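Hypothetical protein PH1505 (Pyrococcus horikoshii, PDB 2CYJ) is of unknown function, a small alpha/beta protein of the DUF498/DUF598 (Mth938-like) family. Local coordinates at residues A[6-11]-A[69-74]; A[12-17]-A[28-33]; A[22-27]-A[103-108]; A[62-67]-A[82-87]. All coordinates share one frame; numbering follows the deposited sequence. Where two conformers were deposited one is given.

Interaction 1: A[6-11]-A[69-74]; sequences VRFGLV and GIYGML
Phe8 and Ile70 make the dense part of this contact. The CG1 of Ile70 lies 3.7 Å from the CA of Phe8 and 3.8 Å from Phe8 CD2, so the branch meets both the main chain and the near part of the ring. Ile70 CD1 reaches on to the Phe8 backbone, 4.1 Å from Phe8 N. Phe8 is the second residue of the type II turn from Arg7 to Leu10, a tight hairpin closed by hydrogen bonds Arg7 N to Leu10 O and Leu10 N to Arg7 O; its CG is anti to the backbone N (chi1 -175°). The solvent side is looser: the exposed Tyr71, whose side chain runs at about a right angle to that of Phe8, offers it just the CD1-CE1 side of the ring, with Tyr71 CE1 3.9 Å from Phe8 CD2. The Tyr71 ring is steadied by Ile70 CG2, which stands 3.9 Å above the ring plane, over the centre. Across the two segments no hydrogen bond or salt bridge forms, so their direct contact consists of apolar surface, and placement probably owes much to the two turns and to the backbone bonds of Gly9 with Val116 and of Ile70 with Thr117.

Interaction 2: A[12-17]-A[28-33]; sequences KIDGKE and GRIERR
Gly28 meets Asp14 through a water. Asp14 OD1 and Gly28 O, two acceptors that cannot bond each other directly, stand 4.2 Å apart and are bridged by a water that donates to both, at 2.5 Å from Asp14 OD1 and 2.7 Å from Gly28 O. The other oxygen, Asp14 OD2, is hydrogen-bonded to Lys2 N, so each carboxylate oxygen has a partner. Arg29 points away, and Ile30 then carries the apolar part of the contact. Its CG1 lies beside the backbone N and chi2 is extended (175°), which sends CD1 out as a probe: Ile30 CD1 sits 3.8 Å from Ile13 CG2 while also lying 3.9 Å from Asp14 OD1. The isoleucines cross obliquely, whereas Asp14 and Ile30 run past each other in opposite directions. The carbonyl of Ile30 is linked more loosely: a second water accepts from Lys16 NZ at 2.7 Å but gives Ile30 O only a weak bond of 3.4 Å. Farther along, Glu31 turns to its sheet neighbour, bonding by its backbone to Val23, and Arg33 is held by salt bridges to Asp21 and Glu52. On the opposing side, Ile13 N to Lys16 O and Lys16 N to Ile13 O close a type I' turn. Ile13 also touches Ile22 and Ile24, and its CA lies 9.2 Å from the Ile30 CA. This is the geometry of two beta sheets packed through their side chains, with a two-residue type I' hairpin of the three-stranded sheet set against edge strand 30-32 of the mixed sheet.

Interaction 3: A[22-27]-A[103-108]; sequences IVIYPS and ELWGKK
The indole of Trp105 turns the far corner of its six-membered ring to the residues at and just after the end of strand 22-24. Tyr25 O lies at the ring edge, in the plane, 3.4 Å from Trp105 CH2. Pro26 O is equally near the neighbouring carbon, 3.4 Å from Trp105 CZ2, but tilted relative to the ring plane. Two backbone carbonyls thus converge on adjacent ring carbons, an arrangement consistent with weak electrostatic attraction between the C-H rim and carbonyl oxygens. Ile24 CG2 completes the contact obliquely at 4.0 Å from Trp105 CH2. Tyr25 starts its side chain away from the indole, and it is the carbonyl O of Tyr25 that meets the Trp105 edge; one face of the Tyr25 ring carries Val23 CG1, 3.6 Å above the plane and offset towards the rim.

Trp105 is the first residue to leave helical geometry after helix 94-104, which connects the parallel strands 88-92 and 110-115 in a beta-alpha-beta crossover that passes over strand 63-68. The indole thus joins the end of the crossover helix to the chain around the end of strand 22-24, whose Ile24 is backbone-bonded to Ala112 in strand 110-115. Trp105 reaches across because its CG stands anti to the backbone N (chi1 -161°), while chi2 of -94° sets the indole plane roughly square to the plane through CA, CB and CG.

Met1 also touches Trp105, and Ser27 OG is hydrogen-bonded to Glu59 OE1.

Interaction 4: A[62-67]-A[82-87]; sequences DVLLVG and KLVEDK
Leu64 and Val84 cross at about a right angle, touching through one methyl each: Leu64 CD2 lies 4.0 Å from Val84 CG2. In Val84, chi1 of -68° places CG2 between the backbone N and the carbonyl carbon, on the side toward Leu64. The Leu64 side chain also touches Leu76, Leu111 and Ile113, so Val84 adds to an apolar layer on this face of the sheet. Lys87 lies differently, its aliphatic part running alongside a carbonyl: Lys87 CB is 3.7 Å and Lys87 CD 4.0 Å from Asp62 O. A bend at chi2 (-60°) keeps the chain close there, while Lys87 NZ is hydrogen-bonded to Phe61 O and makes a cation-pi contact with the Phe61 ring. Lys87 NZ and Asp62 OD1 remain 5.4 Å apart, joined by a water 3.0 Å from Lys87 NZ and 2.8 Å from Asp62 OD1; the aspartate's salt bridge goes to Arg109. The type I turn from Val84 to Lys87 brings the chain back from helix 78-83 into strand 88-92, parallel and adjacent to 63-68, the return leg of a beta-alpha-beta unit.

Overall arrangement
From the N terminus, strands 3-7, 10-13 and 16-18 form the antiparallel sheet. Interaction 1 opens on its first hairpin and closes a long loop at residues 69-74, beyond strand 63-68. Nested within that loop, interaction 2 closes a short one, setting the second hairpin against strand 30-32 of the mixed sheet. Interaction 3 opens on strand 22-24, between the segments of interaction 2, and closes at 103-108, so it crosses both interactions 1 and 2. Interaction 4, inside the loop of interaction 3, also crosses interaction 1, whose centre lies about 20 Å from its own. Together they tie the small sheet, the mixed sheet and its helical connections.

Interaction 1: A[6-11]-A[69-74]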
# COMPACT_ATOMS: atom_id res chain seq x y z
N VAL A 6 -4.40 11.64 8.36
CA VAL A 6 -4.99 10.46 7.75
C VAL A 6 -6.49 10.51 7.99
O VAL A 6 -6.94 10.56 9.13
CB VAL A 6 -4.42 9.15 8.35
CG1 VAL A 6 -5.05 7.95 7.69
CG2 VAL A 6 -2.90 9.12 8.13
N ARG A 7 -7.26 10.53 6.91
CA ARG A 7 -8.71 10.53 7.03
C ARG A 7 -9.26 9.83 5.80
O ARG A 7 -8.53 9.58 4.84
CB ARG A 7 -9.25 11.96 7.13
CG ARG A 7 -9.32 12.72 5.82
CD ARG A 7 -9.69 14.18 6.07
NE ARG A 7 -8.60 14.89 6.73
CZ ARG A 7 -8.68 15.45 7.94
NH1 ARG A 7 -9.81 15.38 8.64
NH2 ARG A 7 -7.62 16.07 8.44
N PHE A 8 -10.54 9.50 5.84
CA PHE A 8 -11.16 8.83 4.71
C PHE A 8 -10.99 9.68 3.45
O PHE A 8 -11.37 10.86 3.43
CB PHE A 8 -12.65 8.59 5.01
CG PHE A 8 -13.36 7.81 3.96
CD1 PHE A 8 -13.99 8.45 2.89
CD2 PHE A 8 -13.41 6.42 4.02
CE1 PHE A 8 -14.64 7.71 1.90
CE2 PHE A 8 -14.05 5.67 3.04
CZ PHE A 8 -14.67 6.32 1.97
N GLY A 9 -10.41 9.08 2.42
CA GLY A 9 -10.20 9.75 1.14
C GLY A 9 -9.06 10.75 1.04
O GLY A 9 -8.85 11.32 -0.03
N LEU A 10 -8.30 10.94 2.11
CA LEU A 10 -7.25 11.94 2.06
C LEU A 10 -6.14 11.73 3.08
O LEU A 10 -6.40 11.68 4.29
CB LEU A 10 -7.86 13.33 2.30
CG LEU A 10 -6.97 14.56 2.07
CD1 LEU A 10 -6.77 14.78 0.57
CD2 LEU A 10 -7.62 15.78 2.70
N VAL A 11 -4.91 11.60 2.60
CA VAL A 11 -3.78 11.46 3.50
C VAL A 11 -2.74 12.53 3.18
O VAL A 11 -2.55 12.88 2.01
CB VAL A 11 -3.12 10.06 3.43
CG1 VAL A 11 -4.15 8.99 3.83
CG2 VAL A 11 -2.56 9.80 2.04
N GLY A 69 -7.73 0.08 3.31
CA GLY A 69 -8.86 0.97 3.27
C GLY A 69 -9.19 1.34 4.71
O GLY A 69 -8.87 0.61 5.64
N ILE A 70 -9.81 2.49 4.89
CA ILE A 70 -10.20 2.93 6.23
C ILE A 70 -11.06 1.84 6.88
O ILE A 70 -10.95 1.61 8.08
CB ILE A 70 -11.01 4.24 6.15
CG1 ILE A 70 -10.11 5.38 5.66
CG2 ILE A 70 -11.65 4.56 7.50
CD1 ILE A 70 -8.97 5.76 6.62
N TYR A 71 -11.88 1.16 6.08
CA TYR A 71 -12.75 0.11 6.60
C TYR A 71 -12.29 -1.31 6.29
O TYR A 71 -13.05 -2.28 6.45
CB TYR A 71 -14.19 0.36 6.12
CG TYR A 71 -14.75 1.66 6.67
CD1 TYR A 71 -14.90 2.78 5.85
CD2 TYR A 71 -15.11 1.77 8.01
CE1 TYR A 71 -15.39 3.99 6.37
CE2 TYR A 71 -15.60 2.98 8.54
CZ TYR A 71 -15.73 4.07 7.72
OH TYR A 71 -16.21 5.26 8.23
N GLY A 72 -11.04 -1.43 5.85
CA GLY A 72 -10.45 -2.73 5.56
C GLY A 72 -11.11 -3.58 4.49
O GLY A 72 -11.06 -4.81 4.55
N MET A 73 -11.69 -2.94 3.48
CA MET A 73 -12.37 -3.68 2.43
C MET A 73 -11.52 -4.21 1.28
O MET A 73 -12.00 -5.00 0.46
CB MET A 73 -13.53 -2.85 1.89
CG MET A 73 -14.51 -2.50 2.98
SD MET A 73 -16.06 -1.87 2.32
CE MET A 73 -16.95 -1.51 3.85
N LEU A 74 -10.27 -3.78 1.22
CA LEU A 74 -9.37 -4.25 0.17
C LEU A 74 -8.56 -5.43 0.68
O LEU A 74 -8.25 -5.51 1.86
CB LEU A 74 -8.40 -3.14 -0.24
CG LEU A 74 -7.28 -3.57 -1.19
CD1 LEU A 74 -7.87 -4.03 -2.51
CD2 LEU A 74 -6.31 -2.41 -1.41

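Interaction 2: A[12-17]-A[28-33]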
# COMPACT_ATOMS: atom_id res chain seq x y z
N LYS A 12 -2.11 13.08 4.22
CA LYS A 12 -1.08 14.11 4.04
C LYS A 12 0.23 13.44 4.45
O LYS A 12 0.40 13.07 5.61
CB LYS A 12 -1.35 15.33 4.93
CG LYS A 12 -0.38 16.48 4.66
CD LYS A 12 -0.68 17.67 5.56
CE LYS A 12 0.44 18.70 5.52
NZ LYS A 12 0.06 19.88 6.34
N ILE A 13 1.12 13.28 3.48
CA ILE A 13 2.40 12.62 3.71
C ILE A 13 3.49 13.46 3.04
O ILE A 13 3.32 13.90 1.90
CB ILE A 13 2.35 11.19 3.13
CG1 ILE A 13 1.29 10.38 3.89
CG2 ILE A 13 3.72 10.53 3.23
CD1 ILE A 13 1.11 8.95 3.40
N ASP A 14 4.59 13.68 3.76
CA ASP A 14 5.70 14.50 3.26
C ASP A 14 5.19 15.90 2.95
O ASP A 14 5.73 16.61 2.08
CB ASP A 14 6.35 13.88 2.02
CG ASP A 14 7.20 12.68 2.34
OD1 ASP A 14 7.86 12.16 1.41
OD2 ASP A 14 7.23 12.24 3.51
N GLY A 15 4.12 16.28 3.64
CA GLY A 15 3.53 17.60 3.48
C GLY A 15 2.60 17.78 2.30
O GLY A 15 2.03 18.86 2.10
N LYS A 16 2.42 16.72 1.52
CA LYS A 16 1.57 16.77 0.34
C LYS A 16 0.25 16.04 0.57
O LYS A 16 0.22 15.01 1.25
CB LYS A 16 2.31 16.15 -0.85
CG LYS A 16 3.54 16.94 -1.28
CD LYS A 16 4.34 16.23 -2.37
CE LYS A 16 5.00 14.97 -1.85
NZ LYS A 16 5.76 14.23 -2.90
N GLU A 17 -0.84 16.57 0.03
CA GLU A 17 -2.16 15.96 0.18
C GLU A 17 -2.44 15.00 -0.97
O GLU A 17 -2.37 15.38 -2.13
CB GLU A 17 -3.25 17.03 0.17
CG GLU A 17 -3.17 18.02 1.30
CD GLU A 17 -3.69 17.45 2.59
OE1 GLU A 17 -3.78 18.22 3.57
OE2 GLU A 17 -4.01 16.25 2.63
N GLY A 28 11.26 5.90 0.10
CA GLY A 28 10.46 7.06 0.46
C GLY A 28 9.83 7.71 -0.77
O GLY A 28 9.08 8.67 -0.64
N ARG A 29 10.16 7.21 -1.96
CA ARG A 29 9.55 7.74 -3.17
C ARG A 29 8.07 7.38 -3.11
O ARG A 29 7.70 6.30 -2.66
CB ARG A 29 10.19 7.11 -4.41
CG ARG A 29 11.60 7.58 -4.66
CD ARG A 29 12.25 6.80 -5.79
NE ARG A 29 13.66 7.17 -5.92
CZ ARG A 29 14.54 6.51 -6.66
NH1 ARG A 29 14.17 5.44 -7.34
NH2 ARG A 29 15.80 6.92 -6.71
N ILE A 30 7.22 8.30 -3.57
CA ILE A 30 5.78 8.08 -3.57
C ILE A 30 5.23 8.16 -4.98
O ILE A 30 5.58 9.07 -5.74
CB ILE A 30 5.05 9.13 -2.70
CG1 ILE A 30 5.56 9.07 -1.26
CG2 ILE A 30 3.54 8.88 -2.74
CD1 ILE A 30 4.97 10.15 -0.37
N GLU A 31 4.38 7.21 -5.34
CA GLU A 31 3.74 7.19 -6.66
C GLU A 31 2.27 6.90 -6.48
O GLU A 31 1.84 6.37 -5.45
CB GLU A 31 4.31 6.10 -7.56
CG GLU A 31 5.72 6.31 -8.07
CD GLU A 31 5.98 5.43 -9.29
OE1 GLU A 31 5.03 5.21 -10.06
OE2 GLU A 31 7.13 4.98 -9.48
N ARG A 32 1.48 7.22 -7.50
CA ARG A 32 0.06 6.93 -7.42
C ARG A 32 -0.12 5.41 -7.57
O ARG A 32 0.67 4.74 -8.24
CB ARG A 32 -0.70 7.66 -8.54
CG ARG A 32 -0.38 7.19 -9.94
CD ARG A 32 -1.31 7.82 -10.98
NE ARG A 32 -2.67 7.31 -10.87
CZ ARG A 32 -3.09 6.18 -11.43
NH1 ARG A 32 -2.27 5.43 -12.16
NH2 ARG A 32 -4.35 5.79 -11.26
N ARG A 33 -1.14 4.87 -6.92
CA ARG A 33 -1.41 3.46 -7.04
C ARG A 33 -2.12 3.24 -8.38
O ARG A 33 -3.07 3.95 -8.71
CB ARG A 33 -2.33 2.98 -5.91
CG ARG A 33 -2.67 1.51 -6.01
CD ARG A 33 -3.82 1.09 -5.11
NE ARG A 33 -4.29 -0.22 -5.56
CZ ARG A 33 -5.50 -0.72 -5.33
NH1 ARG A 33 -6.40 -0.03 -4.65
NH2 ARG A 33 -5.82 -1.90 -5.85
O HOH W 1 9.03 9.92 1.73
O HOH W 2 5.07 12.22 -4.59

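Interaction 3: A[22-27]-A[103-108]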
# COMPACT_ATOMS: atom_id res chain seq x y z
N ILE A 22 -2.00 5.47 -2.96
CA ILE A 22 -0.59 5.66 -3.24
C ILE A 22 0.25 4.45 -2.88
O ILE A 22 -0.19 3.56 -2.14
CB ILE A 22 0.00 6.88 -2.47
CG1 ILE A 22 -0.18 6.70 -0.95
CG2 ILE A 22 -0.66 8.17 -2.95
CD1 ILE A 22 0.52 7.78 -0.12
N VAL A 23 1.46 4.44 -3.44
CA VAL A 23 2.45 3.42 -3.18
C VAL A 23 3.67 4.17 -2.64
O VAL A 23 4.13 5.15 -3.24
CB VAL A 23 2.84 2.66 -4.47
CG1 VAL A 23 3.96 1.66 -4.18
CG2 VAL A 23 1.63 1.94 -5.02
N ILE A 24 4.16 3.75 -1.48
CA ILE A 24 5.33 4.36 -0.87
C ILE A 24 6.43 3.30 -0.94
O ILE A 24 6.31 2.22 -0.36
CB ILE A 24 5.08 4.74 0.61
CG1 ILE A 24 3.90 5.70 0.71
CG2 ILE A 24 6.34 5.36 1.19
CD1 ILE A 24 3.36 5.88 2.13
N TYR A 25 7.47 3.61 -1.70
CA TYR A 25 8.60 2.70 -1.86
C TYR A 25 9.55 2.78 -0.68
O TYR A 25 9.54 3.75 0.07
CB TYR A 25 9.32 3.04 -3.17
CG TYR A 25 8.47 2.69 -4.36
CD1 TYR A 25 8.47 1.39 -4.87
CD2 TYR A 25 7.60 3.62 -4.93
CE1 TYR A 25 7.63 1.02 -5.89
CE2 TYR A 25 6.74 3.25 -5.98
CZ TYR A 25 6.77 1.94 -6.44
OH TYR A 25 5.93 1.52 -7.46
N PRO A 26 10.39 1.74 -0.48
CA PRO A 26 11.35 1.70 0.63
C PRO A 26 12.20 2.96 0.78
O PRO A 26 12.55 3.34 1.90
CB PRO A 26 12.20 0.47 0.31
CG PRO A 26 11.22 -0.44 -0.33
CD PRO A 26 10.42 0.48 -1.24
N SER A 27 12.54 3.57 -0.35
CA SER A 27 13.35 4.78 -0.39
C SER A 27 12.58 6.02 0.02
O SER A 27 13.17 7.07 0.22
CB SER A 27 13.88 5.03 -1.80
OG SER A 27 12.79 5.23 -2.70
N GLU A 103 5.80 3.66 12.74
CA GLU A 103 6.51 2.97 13.81
C GLU A 103 7.70 2.14 13.29
O GLU A 103 8.77 2.14 13.89
CB GLU A 103 5.53 2.06 14.56
CG GLU A 103 6.11 1.36 15.76
CD GLU A 103 5.16 0.34 16.34
OE1 GLU A 103 3.94 0.61 16.42
OE2 GLU A 103 5.63 -0.74 16.73
N LEU A 104 7.51 1.46 12.16
CA LEU A 104 8.55 0.60 11.59
C LEU A 104 9.55 1.29 10.66
O LEU A 104 10.63 0.76 10.40
CB LEU A 104 7.90 -0.55 10.84
CG LEU A 104 6.89 -1.43 11.59
CD1 LEU A 104 6.27 -2.43 10.62
CD2 LEU A 104 7.59 -2.16 12.73
N TRP A 105 9.20 2.46 10.17
CA TRP A 105 10.08 3.13 9.23
C TRP A 105 11.48 3.39 9.75
O TRP A 105 11.67 3.82 10.89
CB TRP A 105 9.44 4.45 8.76
CG TRP A 105 10.04 4.97 7.50
CD1 TRP A 105 11.06 5.88 7.38
CD2 TRP A 105 9.69 4.60 6.16
NE1 TRP A 105 11.36 6.09 6.05
CE2 TRP A 105 10.54 5.31 5.28
CE3 TRP A 105 8.74 3.72 5.62
CZ2 TRP A 105 10.45 5.19 3.89
CZ3 TRP A 105 8.65 3.59 4.24
CH2 TRP A 105 9.51 4.32 3.39
N GLY A 106 12.46 3.13 8.90
CA GLY A 106 13.83 3.39 9.29
C GLY A 106 14.70 2.19 9.55
O GLY A 106 15.93 2.30 9.57
N LYS A 107 14.09 1.04 9.76
CA LYS A 107 14.87 -0.16 9.98
C LYS A 107 14.73 -1.08 8.79
O LYS A 107 15.59 -1.11 7.91
CB LYS A 107 14.47 -0.82 11.30
CG LYS A 107 15.15 -0.11 12.48
CD LYS A 107 14.79 -0.69 13.84
CE LYS A 107 15.68 -0.08 14.92
NZ LYS A 107 15.27 -0.45 16.30
N LYS A 108 13.63 -1.82 8.73
CA LYS A 108 13.42 -2.71 7.61
C LYS A 108 13.02 -1.89 6.39
O LYS A 108 12.54 -0.76 6.51
CB LYS A 108 12.32 -3.73 7.92
CG LYS A 108 12.71 -4.77 8.97
CD LYS A 108 11.49 -5.51 9.50
CE LYS A 108 11.89 -6.55 10.55
NZ LYS A 108 10.69 -7.23 11.11

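Interaction 4: A[62-67]-A[82-87]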
# COMPACT_ATOMS: atom_id res chain seq x y z
N ASP A 62 11.80 -5.77 2.44
CA ASP A 62 11.67 -6.84 3.42
C ASP A 62 10.22 -7.05 3.81
O ASP A 62 9.78 -8.16 4.10
CB ASP A 62 12.43 -6.48 4.70
CG ASP A 62 13.90 -6.20 4.46
OD1 ASP A 62 14.58 -7.08 3.87
OD2 ASP A 62 14.38 -5.11 4.85
N VAL A 63 9.48 -5.95 3.80
CA VAL A 63 8.10 -5.94 4.23
C VAL A 63 7.16 -5.30 3.23
O VAL A 63 7.49 -4.25 2.69
CB VAL A 63 7.98 -5.10 5.53
CG1 VAL A 63 6.52 -5.03 5.99
CG2 VAL A 63 8.87 -5.66 6.62
N LEU A 64 6.04 -5.96 2.96
CA LEU A 64 4.99 -5.37 2.12
C LEU A 64 3.89 -5.03 3.12
O LEU A 64 3.35 -5.92 3.81
CB LEU A 64 4.42 -6.35 1.08
CG LEU A 64 3.15 -5.79 0.40
CD1 LEU A 64 3.48 -4.56 -0.45
CD2 LEU A 64 2.50 -6.87 -0.45
N LEU A 65 3.57 -3.74 3.23
CA LEU A 65 2.54 -3.27 4.14
C LEU A 65 1.38 -2.72 3.32
O LEU A 65 1.56 -1.82 2.50
CB LEU A 65 3.11 -2.18 5.06
CG LEU A 65 2.20 -1.53 6.12
CD1 LEU A 65 1.38 -0.41 5.48
CD2 LEU A 65 1.32 -2.57 6.78
N VAL A 66 0.20 -3.29 3.53
CA VAL A 66 -0.97 -2.84 2.80
C VAL A 66 -2.01 -2.21 3.71
O VAL A 66 -2.44 -2.83 4.68
CB VAL A 66 -1.66 -4.01 2.03
CG1 VAL A 66 -2.83 -3.49 1.20
CG2 VAL A 66 -0.64 -4.72 1.13
N GLY A 67 -2.36 -0.96 3.40
CA GLY A 67 -3.41 -0.24 4.11
C GLY A 67 -4.63 -0.64 3.29
O GLY A 67 -4.82 -0.20 2.15
N LYS A 82 1.28 -14.89 -3.08
CA LYS A 82 2.27 -15.86 -3.53
C LYS A 82 3.51 -15.15 -4.08
O LYS A 82 4.65 -15.58 -3.88
CB LYS A 82 1.67 -16.76 -4.61
CG LYS A 82 2.58 -17.88 -5.09
CD LYS A 82 2.63 -19.02 -4.11
CE LYS A 82 3.46 -20.18 -4.65
NZ LYS A 82 3.47 -21.34 -3.73
N LEU A 83 3.27 -14.05 -4.79
CA LEU A 83 4.34 -13.26 -5.39
C LEU A 83 5.34 -12.76 -4.34
O LEU A 83 6.53 -12.65 -4.62
CB LEU A 83 3.71 -12.09 -6.16
CG LEU A 83 4.54 -11.32 -7.18
CD1 LEU A 83 5.20 -12.28 -8.16
CD2 LEU A 83 3.61 -10.35 -7.91
N VAL A 84 4.85 -12.49 -3.13
CA VAL A 84 5.70 -12.00 -2.04
C VAL A 84 5.71 -12.94 -0.83
O VAL A 84 5.86 -12.50 0.31
CB VAL A 84 5.25 -10.59 -1.60
CG1 VAL A 84 5.54 -9.59 -2.71
CG2 VAL A 84 3.77 -10.59 -1.27
N GLU A 85 5.56 -14.23 -1.09
CA GLU A 85 5.52 -15.21 -0.02
C GLU A 85 6.83 -15.28 0.78
O GLU A 85 6.84 -15.78 1.90
CB GLU A 85 5.16 -16.59 -0.60
CG GLU A 85 6.21 -17.18 -1.51
CD GLU A 85 5.81 -18.54 -2.06
OE1 GLU A 85 4.98 -19.22 -1.43
OE2 GLU A 85 6.33 -18.93 -3.13
N ASP A 86 7.92 -14.77 0.22
CA ASP A 86 9.21 -14.77 0.92
C ASP A 86 9.42 -13.50 1.74
O ASP A 86 10.48 -13.31 2.33
CB ASP A 86 10.35 -14.93 -0.10
CG ASP A 86 10.42 -13.80 -1.11
OD1 ASP A 86 9.35 -13.26 -1.46
OD2 ASP A 86 11.53 -13.47 -1.56
N LYS A 87 8.41 -12.64 1.78
CA LYS A 87 8.50 -11.39 2.52
C LYS A 87 7.58 -11.35 3.74
O LYS A 87 6.73 -12.22 3.92
CB LYS A 87 8.12 -10.23 1.59
CG LYS A 87 8.91 -10.16 0.29
CD LYS A 87 10.40 -10.00 0.55
CE LYS A 87 11.16 -9.70 -0.73
NZ LYS A 87 12.62 -9.55 -0.47
O HOH W 3 13.91 -9.19 2.17